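Local structure of OXA-46 oxacillinase (Pseudomonas aeruginosa, 3IF6) at residues Asp110-Leu113 with Arg114-Met117; Ile132-Asp135 with Lys136-Tyr140; Asp238-Arg242 with Thr243-Phe247. The protein probably hydrolyses beta-lactam antibiotics to substituted beta-amino acids, as a class D serine beta-lactamase that confers antibiotic resistance. One frame throughout, in Å; residues are numbered along the deposited sequence.

Contact 1. Residues Asp110-Leu113 with Arg114-Met117; sequences DQDL and RSAM. With EDO (1,2-ethanediol), chain K.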
ATOM      1  N   ASP B 110      14.216   9.422 -14.054  1.00 38.42           N
ATOM      2  CA  ASP B 110      12.981  10.070 -13.658  1.00 37.76           C
ATOM      3  C   ASP B 110      12.678   9.703 -12.207  1.00 36.26           C
ATOM      4  O   ASP B 110      12.762   8.538 -11.823  1.00 35.95           O
ATOM      5  CB  ASP B 110      11.810   9.574 -14.560  1.00 38.12           C
ATOM      6  CG  ASP B 110      11.782  10.225 -15.998  1.00 41.55           C
ATOM      7  OD1 ASP B 110      12.264  11.377 -16.238  1.00 39.83           O
ATOM      8  OD2 ASP B 110      11.212   9.552 -16.902  1.00 44.89           O
ATOM      9  N   GLN B 111      12.340  10.707 -11.408  1.00 34.98           N
ATOM     10  CA  GLN B 111      11.958  10.496 -10.024  1.00 33.89           C
ATOM     11  C   GLN B 111      10.500  10.852  -9.909  1.00 33.88           C
ATOM     12  O   GLN B 111       9.972  11.681 -10.650  1.00 33.90           O
ATOM     13  CB  GLN B 111      12.806  11.334  -9.038  1.00 33.16           C
ATOM     14  CG  GLN B 111      14.352  11.077  -9.069  1.00 32.12           C
ATOM     15  CD  GLN B 111      14.754   9.637  -8.824  1.00 31.93           C
ATOM     16  OE1 GLN B 111      14.200   8.982  -7.950  1.00 32.87           O
ATOM     17  NE2 GLN B 111      15.733   9.126  -9.605  1.00 30.40           N
ATOM     18  N   ASP B 112       9.830  10.178  -8.999  1.00 33.45           N
ATOM     19  CA  ASP B 112       8.474  10.539  -8.661  1.00 32.94           C
ATOM     20  C   ASP B 112       8.440  10.346  -7.160  1.00 32.48           C
ATOM     21  O   ASP B 112       9.454   9.930  -6.576  1.00 32.93           O
ATOM     22  CB  ASP B 112       7.462   9.634  -9.387  1.00 32.61           C
ATOM     23  CG  ASP B 112       7.675   8.138  -9.103  1.00 31.59           C
ATOM     24  OD1 ASP B 112       8.440   7.756  -8.199  1.00 30.89           O
ATOM     25  OD2 ASP B 112       7.036   7.324  -9.772  1.00 31.50           O
ATOM     26  N   LEU B 113       7.293  10.633  -6.564  1.00 31.61           N
ATOM     27  CA  LEU B 113       7.054  10.493  -5.131  1.00 31.67           C
ATOM     28  C   LEU B 113       7.483   9.167  -4.529  1.00 31.41           C
ATOM     29  O   LEU B 113       7.978   9.139  -3.405  1.00 31.28           O
ATOM     30  CB  LEU B 113       5.571  10.753  -4.830  1.00 32.17           C
ATOM     31  CG  LEU B 113       5.186  12.035  -4.104  1.00 31.47           C
ATOM     32  CD1 LEU B 113       6.261  13.110  -4.166  1.00 32.01           C
ATOM     33  CD2 LEU B 113       3.864  12.540  -4.584  1.00 30.27           C
ATOM     34  N   ARG B 114       7.334   8.097  -5.307  1.00 31.27           N
ATOM     35  CA  ARG B 114       7.642   6.738  -4.899  1.00 30.84           C
ATOM     36  C   ARG B 114       9.120   6.399  -4.798  1.00 30.54           C
ATOM     37  O   ARG B 114       9.547   5.826  -3.811  1.00 30.41           O
ATOM     38  CB  ARG B 114       7.081   5.798  -5.947  1.00 31.53           C
ATOM     39  CG  ARG B 114       7.114   4.349  -5.564  1.00 33.19           C
ATOM     40  CD  ARG B 114       5.721   3.940  -5.332  1.00 35.40           C
ATOM     41  NE  ARG B 114       5.620   3.375  -4.026  1.00 36.64           N
ATOM     42  CZ  ARG B 114       4.478   3.235  -3.360  1.00 36.62           C
ATOM     43  NH1 ARG B 114       3.313   3.649  -3.890  1.00 28.20           N
ATOM     44  NH2 ARG B 114       4.539   2.676  -2.143  1.00 35.43           N
ATOM     45  N   SER B 115       9.874   6.671  -5.869  1.00 30.06           N
ATOM     46  CA  SER B 115      11.326   6.483  -5.885  1.00 29.71           C
ATOM     47  C   SER B 115      12.005   7.390  -4.839  1.00 30.04           C
ATOM     48  O   SER B 115      12.949   6.951  -4.160  1.00 29.86           O
ATOM     49  CB  SER B 115      11.889   6.761  -7.271  1.00 28.72           C
ATOM     50  OG  SER B 115      11.590   8.081  -7.627  1.00 28.20           O
ATOM     51  N   ALA B 116      11.488   8.623  -4.731  1.00 29.98           N
ATOM     52  CA  ALA B 116      11.908   9.639  -3.744  1.00 31.46           C
ATOM     53  C   ALA B 116      11.727   9.209  -2.277  1.00 32.03           C
ATOM     54  O   ALA B 116      12.560   9.549  -1.423  1.00 32.52           O
ATOM     55  CB  ALA B 116      11.187  10.989  -3.992  1.00 30.11           C
ATOM     56  N   MET B 117      10.649   8.470  -2.006  1.00 32.29           N
ATOM     57  CA  MET B 117      10.334   7.974  -0.668  1.00 32.68           C
ATOM     58  C   MET B 117      11.213   6.799  -0.344  1.00 32.23           C
ATOM     59  O   MET B 117      11.599   6.623   0.798  1.00 31.56           O
ATOM     60  CB  MET B 117       8.880   7.556  -0.571  1.00 32.99           C
ATOM     61  CG  MET B 117       8.460   7.027   0.797  1.00 35.76           C
ATOM     62  SD  MET B 117       8.385   8.298   2.071  1.00 38.52           S
ATOM     63  CE  MET B 117       6.780   9.036   1.815  1.00 38.64           C
TER
HETATM   64  C1  EDO K 271       8.144   8.032 -13.546  1.00 52.91           C
HETATM   65  O1  EDO K 271       7.408   9.005 -12.783  1.00 53.97           O
HETATM   66  C2  EDO K 271       9.288   7.487 -12.708  1.00 52.76           C
HETATM   67  O2  EDO K 271       9.711   6.244 -13.263  1.00 53.28           O

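Contact 2. Residues Ile132-Asp135 with Lys136-Tyr140; sequences IGED and KARRY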
ATOM      1  N   ILE B 132       7.466  25.223  -0.619  1.00 50.23           N
ATOM      2  CA  ILE B 132       6.686  25.385   0.608  1.00 50.83           C
ATOM      3  C   ILE B 132       7.068  26.694   1.323  1.00 51.62           C
ATOM      4  O   ILE B 132       6.196  27.408   1.825  1.00 52.30           O
ATOM      5  CB  ILE B 132       6.857  24.173   1.550  1.00 50.42           C
ATOM      6  CG1 ILE B 132       6.271  22.908   0.899  1.00 50.10           C
ATOM      7  CG2 ILE B 132       6.213  24.440   2.915  1.00 50.43           C
ATOM      8  CD1 ILE B 132       6.723  21.611   1.540  1.00 47.97           C
ATOM      9  N   GLY B 133       8.365  27.000   1.357  1.00 52.17           N
ATOM     10  CA  GLY B 133       8.875  28.187   2.021  1.00 52.78           C
ATOM     11  C   GLY B 133       8.794  28.104   3.537  1.00 53.39           C
ATOM     12  O   GLY B 133       8.017  27.309   4.095  1.00 53.59           O
ATOM     13  N   GLU B 134       9.582  28.950   4.201  1.00 53.73           N
ATOM     14  CA  GLU B 134       9.658  28.985   5.664  1.00 54.61           C
ATOM     15  C   GLU B 134       8.303  29.111   6.366  1.00 54.31           C
ATOM     16  O   GLU B 134       7.990  28.320   7.253  1.00 54.90           O
ATOM     17  CB  GLU B 134      10.609  30.099   6.131  1.00 54.40           C
ATOM     18  CG  GLU B 134      10.598  30.301   7.644  1.00 56.10           C
ATOM     19  CD  GLU B 134      11.320  31.574   8.117  1.00 56.09           C
ATOM     20  OE1 GLU B 134      11.027  32.037   9.249  1.00 54.50           O
ATOM     21  OE2 GLU B 134      12.185  32.090   7.365  1.00 58.83           O
ATOM     22  N   ASP B 135       7.505  30.106   5.973  1.00 54.35           N
ATOM     23  CA  ASP B 135       6.316  30.479   6.759  1.00 53.96           C
ATOM     24  C   ASP B 135       5.253  29.367   6.770  1.00 53.16           C
ATOM     25  O   ASP B 135       4.652  29.098   7.817  1.00 52.91           O
ATOM     26  CB  ASP B 135       5.719  31.841   6.306  1.00 54.34           C
ATOM     27  CG  ASP B 135       6.711  33.043   6.462  1.00 56.13           C
ATOM     28  OD1 ASP B 135       7.640  33.009   7.329  1.00 57.58           O
ATOM     29  OD2 ASP B 135       6.543  34.043   5.710  1.00 55.20           O
ATOM     30  N   LYS B 136       5.035  28.715   5.624  1.00 52.19           N
ATOM     31  CA  LYS B 136       4.064  27.615   5.565  1.00 51.66           C
ATOM     32  C   LYS B 136       4.593  26.402   6.300  1.00 50.84           C
ATOM     33  O   LYS B 136       3.836  25.723   6.983  1.00 51.03           O
ATOM     34  CB  LYS B 136       3.705  27.243   4.135  1.00 51.92           C
ATOM     35  CG  LYS B 136       2.203  27.156   3.915  1.00 53.63           C
ATOM     36  CD  LYS B 136       1.834  26.906   2.467  1.00 53.57           C
ATOM     37  CE  LYS B 136       2.470  27.906   1.536  1.00 55.70           C
ATOM     38  NZ  LYS B 136       2.278  27.489   0.104  1.00 57.63           N
ATOM     39  N   ALA B 137       5.899  26.164   6.192  1.00 50.18           N
ATOM     40  CA  ALA B 137       6.547  25.029   6.856  1.00 49.84           C
ATOM     41  C   ALA B 137       6.422  25.121   8.377  1.00 49.88           C
ATOM     42  O   ALA B 137       6.091  24.132   9.040  1.00 49.67           O
ATOM     43  CB  ALA B 137       8.013  24.919   6.426  1.00 49.12           C
ATOM     44  N   ARG B 138       6.677  26.319   8.912  1.00 50.01           N
ATOM     45  CA  ARG B 138       6.516  26.611  10.335  1.00 50.11           C
ATOM     46  C   ARG B 138       5.076  26.401  10.773  1.00 49.62           C
ATOM     47  O   ARG B 138       4.819  25.842  11.830  1.00 50.01           O
ATOM     48  CB  ARG B 138       6.970  28.046  10.633  1.00 49.92           C
ATOM     49  CG  ARG B 138       8.464  28.288  10.443  1.00 50.32           C
ATOM     50  CD  ARG B 138       8.900  29.652  11.023  1.00 51.50           C
ATOM     51  NE  ARG B 138      10.354  29.865  11.008  1.00 51.13           N
ATOM     52  CZ  ARG B 138      11.192  29.395  11.929  1.00 49.90           C
ATOM     53  NH1 ARG B 138      10.737  28.679  12.949  1.00 47.85           N
ATOM     54  NH2 ARG B 138      12.496  29.634  11.824  1.00 50.86           N
ATOM     55  N   ARG B 139       4.147  26.844   9.932  1.00 49.90           N
ATOM     56  CA  ARG B 139       2.707  26.745  10.175  1.00 50.53           C
ATOM     57  C   ARG B 139       2.253  25.282  10.225  1.00 49.16           C
ATOM     58  O   ARG B 139       1.537  24.872  11.146  1.00 49.04           O
ATOM     59  CB  ARG B 139       1.935  27.546   9.102  1.00 50.46           C
ATOM     60  CG  ARG B 139       0.513  27.992   9.486  1.00 52.41           C
ATOM     61  CD  ARG B 139      -0.393  28.216   8.232  1.00 53.50           C
ATOM     62  NE  ARG B 139      -0.769  26.934   7.594  1.00 59.16           N
ATOM     63  CZ  ARG B 139      -1.565  26.795   6.527  1.00 59.41           C
ATOM     64  NH1 ARG B 139      -2.096  27.855   5.928  1.00 59.70           N
ATOM     65  NH2 ARG B 139      -1.818  25.584   6.049  1.00 58.27           N
ATOM     66  N   TYR B 140       2.700  24.507   9.240  1.00 48.33           N
ATOM     67  CA  TYR B 140       2.478  23.060   9.173  1.00 47.74           C
ATOM     68  C   TYR B 140       2.979  22.251  10.374  1.00 48.48           C
ATOM     69  O   TYR B 140       2.289  21.363  10.850  1.00 49.24           O
ATOM     70  CB  TYR B 140       3.167  22.495   7.939  1.00 47.45           C
ATOM     71  CG  TYR B 140       2.499  22.742   6.602  1.00 45.43           C
ATOM     72  CD1 TYR B 140       1.126  22.529   6.419  1.00 44.85           C
ATOM     73  CD2 TYR B 140       3.266  23.119   5.505  1.00 43.29           C
ATOM     74  CE1 TYR B 140       0.529  22.733   5.169  1.00 44.72           C
ATOM     75  CE2 TYR B 140       2.699  23.325   4.273  1.00 44.55           C
ATOM     76  CZ  TYR B 140       1.337  23.134   4.104  1.00 45.50           C
ATOM     77  OH  TYR B 140       0.812  23.345   2.865  1.00 46.20           O
TER
HETATM   78  O   HOH W   1       5.858  29.805   3.412  1.00 40.61           O

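Contact 3. Residues Asp238-Arg242 with Thr243-Phe247; sequences DTPNR and TDDLF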
ATOM      1  N   ASP B 238      22.074   4.396  18.298  1.00 31.39           N
ATOM      2  CA  ASP B 238      23.345   5.015  17.943  1.00 30.81           C
ATOM      3  C   ASP B 238      24.007   4.184  16.824  1.00 30.16           C
ATOM      4  O   ASP B 238      23.792   2.969  16.716  1.00 28.71           O
ATOM      5  CB  ASP B 238      24.260   5.090  19.153  1.00 30.31           C
ATOM      6  CG  ASP B 238      23.684   5.910  20.276  1.00 33.47           C
ATOM      7  OD1 ASP B 238      23.062   6.977  20.054  1.00 38.14           O
ATOM      8  OD2 ASP B 238      23.888   5.515  21.422  1.00 37.20           O
ATOM      9  N   THR B 239      24.788   4.857  15.980  1.00 29.64           N
ATOM     10  CA  THR B 239      25.470   4.161  14.913  1.00 28.92           C
ATOM     11  C   THR B 239      26.940   4.565  14.862  1.00 30.27           C
ATOM     12  O   THR B 239      27.313   5.383  14.005  1.00 31.21           O
ATOM     13  CB  THR B 239      24.806   4.385  13.516  1.00 28.75           C
ATOM     14  OG1 THR B 239      24.805   5.761  13.218  1.00 23.84           O
ATOM     15  CG2 THR B 239      23.390   3.828  13.429  1.00 24.94           C
ATOM     16  N   PRO B 240      27.782   3.984  15.763  1.00 29.99           N
ATOM     17  CA  PRO B 240      29.172   4.356  15.768  1.00 29.64           C
ATOM     18  C   PRO B 240      29.922   3.751  14.577  1.00 29.85           C
ATOM     19  O   PRO B 240      30.939   4.314  14.154  1.00 30.41           O
ATOM     20  CB  PRO B 240      29.666   3.794  17.099  1.00 29.00           C
ATOM     21  CG  PRO B 240      28.865   2.540  17.270  1.00 28.80           C
ATOM     22  CD  PRO B 240      27.497   2.988  16.823  1.00 30.36           C
ATOM     23  N   ASN B 241      29.396   2.679  14.018  1.00 30.17           N
ATOM     24  CA  ASN B 241      29.955   2.030  12.854  1.00 29.52           C
ATOM     25  C   ASN B 241      29.318   2.525  11.575  1.00 29.70           C
ATOM     26  O   ASN B 241      29.580   2.039  10.503  1.00 29.31           O
ATOM     27  CB  ASN B 241      29.927   0.526  12.977  1.00 29.16           C
ATOM     28  CG  ASN B 241      30.653   0.045  14.171  1.00 29.04           C
ATOM     29  OD1 ASN B 241      31.806   0.266  14.308  1.00 26.11           O
ATOM     30  ND2 ASN B 241      29.964  -0.608  15.043  1.00 28.23           N
ATOM     31  N   ARG B 242      28.470   3.513  11.728  1.00 29.91           N
ATOM     32  CA  ARG B 242      27.926   4.224  10.625  1.00 30.60           C
ATOM     33  C   ARG B 242      27.177   3.285   9.706  1.00 30.87           C
ATOM     34  O   ARG B 242      26.276   2.643  10.146  1.00 30.46           O
ATOM     35  CB  ARG B 242      28.972   5.085   9.940  1.00 30.24           C
ATOM     36  CG  ARG B 242      29.446   6.338  10.708  1.00 30.01           C
ATOM     37  CD  ARG B 242      30.556   6.986   9.896  1.00 31.97           C
ATOM     38  NE  ARG B 242      31.257   8.174  10.390  1.00 34.98           N
ATOM     39  CZ  ARG B 242      30.869   8.933  11.388  1.00 38.78           C
ATOM     40  NH1 ARG B 242      29.776   8.648  12.070  1.00 42.34           N
ATOM     41  NH2 ARG B 242      31.589   9.966  11.711  1.00 40.03           N
ATOM     42  N   THR B 243      27.533   3.238   8.434  1.00 31.44           N
ATOM     43  CA  THR B 243      26.819   2.434   7.464  1.00 31.72           C
ATOM     44  C   THR B 243      26.789   0.973   7.835  1.00 30.41           C
ATOM     45  O   THR B 243      25.866   0.309   7.518  1.00 29.45           O
ATOM     46  CB  THR B 243      27.270   2.638   6.002  1.00 32.07           C
ATOM     47  OG1 THR B 243      28.580   2.169   5.807  1.00 35.84           O
ATOM     48  CG2 THR B 243      27.286   4.003   5.677  1.00 33.49           C
ATOM     49  N   ASP B 244      27.825   0.500   8.492  1.00 29.67           N
ATOM     50  CA  ASP B 244      27.879  -0.878   9.018  1.00 28.60           C
ATOM     51  C   ASP B 244      26.899  -1.224  10.127  1.00 28.94           C
ATOM     52  O   ASP B 244      26.580  -2.401  10.300  1.00 28.73           O
ATOM     53  CB  ASP B 244      29.284  -1.215   9.497  1.00 29.04           C
ATOM     54  CG  ASP B 244      30.292  -1.196   8.394  1.00 27.59           C
ATOM     55  OD1 ASP B 244      29.962  -1.095   7.198  1.00 28.36           O
ATOM     56  OD2 ASP B 244      31.442  -1.298   8.739  1.00 30.58           O
ATOM     57  N   ASP B 245      26.419  -0.223  10.869  1.00 28.80           N
ATOM     58  CA  ASP B 245      25.384  -0.450  11.859  1.00 29.63           C
ATOM     59  C   ASP B 245      23.953  -0.464  11.317  1.00 30.74           C
ATOM     60  O   ASP B 245      23.015  -0.838  12.032  1.00 31.48           O
ATOM     61  CB  ASP B 245      25.462   0.591  12.952  1.00 29.44           C
ATOM     62  CG  ASP B 245      26.518   0.288  13.940  1.00 28.26           C
ATOM     63  OD1 ASP B 245      27.064  -0.809  13.920  1.00 30.17           O
ATOM     64  OD2 ASP B 245      26.847   1.155  14.729  1.00 31.41           O
ATOM     65  N   LEU B 246      23.787  -0.064  10.063  1.00 30.95           N
ATOM     66  CA  LEU B 246      22.484   0.345   9.562  1.00 30.64           C
ATOM     67  C   LEU B 246      21.502  -0.816   9.493  1.00 30.98           C
ATOM     68  O   LEU B 246      20.317  -0.623   9.707  1.00 31.80           O
ATOM     69  CB  LEU B 246      22.644   1.078   8.219  1.00 30.68           C
ATOM     70  CG  LEU B 246      22.526   2.625   8.123  1.00 31.39           C
ATOM     71  CD1 LEU B 246      22.995   3.441   9.342  1.00 27.91           C
ATOM     72  CD2 LEU B 246      23.099   3.198   6.797  1.00 29.29           C
ATOM     73  N   PHE B 247      22.002  -2.021   9.240  1.00 31.31           N
ATOM     74  CA  PHE B 247      21.169  -3.220   9.196  1.00 31.74           C
ATOM     75  C   PHE B 247      20.475  -3.519  10.536  1.00 32.31           C
ATOM     76  O   PHE B 247      19.487  -4.230  10.571  1.00 33.32           O
ATOM     77  CB  PHE B 247      21.996  -4.428   8.754  1.00 31.24           C
ATOM     78  CG  PHE B 247      22.892  -4.977   9.848  1.00 32.26           C
ATOM     79  CD1 PHE B 247      22.430  -5.961  10.721  1.00 32.76           C
ATOM     80  CD2 PHE B 247      24.181  -4.505  10.017  1.00 31.27           C
ATOM     81  CE1 PHE B 247      23.236  -6.466  11.708  1.00 30.26           C
ATOM     82  CE2 PHE B 247      24.988  -5.012  11.024  1.00 32.34           C
ATOM     83  CZ  PHE B 247      24.507  -5.984  11.869  1.00 32.13           C
TER

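Contact 1. Residues Asp110-Leu113 with Arg114-Met117
Asp112 OD1 accepts a hydrogen bond from Ser115 N at 2.9 Å. The bond is almost straight (175°) and meets OD1 nearly along its C-O axis. The Asp112 side chain reaches it because CG sits between its own backbone N and carbonyl carbon (chi1 57°), which turns the carboxylate over the first turn of the helix. Ser115 OG is 2.8 Å from Gln111 OE1 and 3.0 Å from Asp112 O, and its one proton can serve either. Asp112 O also receives Ala116 N at 3.0 Å. This is an N-cap: Asp112 stands just before helix 113-118 and bonds a first-turn N-H that has no carbonyl of a preceding turn. The next bond, Met117 N to Leu113 O, is weak. Gln111 brings OE1 to Ser115 through a chain bent at chi2. Its NE2 is held by Gln109 O, which steadies the amide. A 1,2-ethanediol, probably from the crystallisation liquor, makes a weak bond to Asp112 OD2. Arg114 turns its guanidinium away to a salt bridge with Asp195. Beyond the cap, Ala116 O accepts from NZ of Lys75, probably the active-site lysine of the Ser-Thr-Phe-Lys motif starting at Ser72. Met117 packs on Lys75 and Thr79 of helix 75-84.

Contact 2. Residues Ile132-Asp135 with Lys136-Tyr140
Backbone bonds join the two halves of this helix from Gly133 O to Ala137 N, from Glu134 O to Arg138 N (2.9 Å) and from Asp135 O to Arg139 N. Gly133 has a positive phi (71°), and the chain kinks where the N atoms of Glu134 and Asp135 lack bonds to the preceding turn. At the kink a water bridges an i to i+4 pair, donating to Ile132 O at 2.9 Å and accepting from Lys136 N at 2.6 Å. All of this lies within helix 122-144, so the side chains meet four, five and, for Ile132 with Tyr140, eight residues apart. Glu134 and Arg138 form an i to i+4 salt bridge. Arg138 NE reaches Glu134 OE1 at 2.9 Å, on the anti side and well out of the carboxylate plane. The two flat groups are steeply turned, their planes 71° apart, so a single N-H makes the bond rather than a paired one. An extended chain from CG to NE carries the Arg138 guanidinium there, and its NH1 goes on to Pro151 O. On the buried side Ile132 CG2 lies in the ring plane at the edge of Tyr140, 3.9 Å from CE2. The same methyl is 4.0 Å from Ala137 CB. Tyr140 also stacks on Phe81, and its OH is bonded to Asp84. Ile132 touches His78 and Phe81 of helix 75-84.

Contact 3. Residues Asp238-Arg242 with Thr243-Phe247
A type I beta turn from Thr239 to Arg242 leads into a short run, 243-246, with helical backbone angles but without regular helix bonds. Two backbone bonds link these parts: Asp245 N to Arg242 O at 3.0 Å, and a weak one from Asp244 N to Asn241 O. Asp245 folds back against the turn. Its CG lies anti to its own carbonyl carbon (chi1 -80°), which directs the carboxylate at Asn241. There OD1 accepts Asn241 ND2 at 3.1 Å. OD1 lies in the plane of the Asn241 amide, and ND2 comes to it on the syn side, 24° out of the carboxylate plane. Amide and carboxylate planes stand nearly square to each other, 81° apart. The backbone N of Asn241 also points at the carboxylate, but the exact place of Asp245 OD2 is less sure, because it sits too close to Pro240 in the model. Next to the polar pair, Thr239 CG2 packs 3.9 Å from Asp245 CB and 4.1 Å from Leu246 CD1. Thr239 OG1 turns to Trp213 NE1, and Leu246 also rests on Trp213, so strand 206-213 backs the loop. At the other end Asp238 forms a salt bridge with Arg63. The whole piece joins strand 229-238 to helix 247-259. Asp245 OD1 has a second partner, Lys248 NZ. The buried carboxylate is therefore gripped by an amide and an ammonium group together, which would probably favour its charged form and tie the turn to the start of the helix.

How the contacts relate
Along the chain the contacts come in the order 1, 2, 3, and no two of them touch. Contacts 1 and 2 lie on consecutive helices, 113-118 and 122-144, with centres 22 Å apart. Both pack against helix 75-84, which thus links them within the helical part of the fold. Contact 3 lies elsewhere, where strand 229-238 of the main sheet passes to helix 247-259. Its centre is 25 Å from contact 1 and 33 Å from contact 2. The predicted acyl-ester serine, Ser72, is about 8 Å from the side chain of Met117 and about 10 Å from that of Leu246. Contacts 1 and 3 therefore approach the probable active site from different parts of the fold, while contact 2 lies away from it.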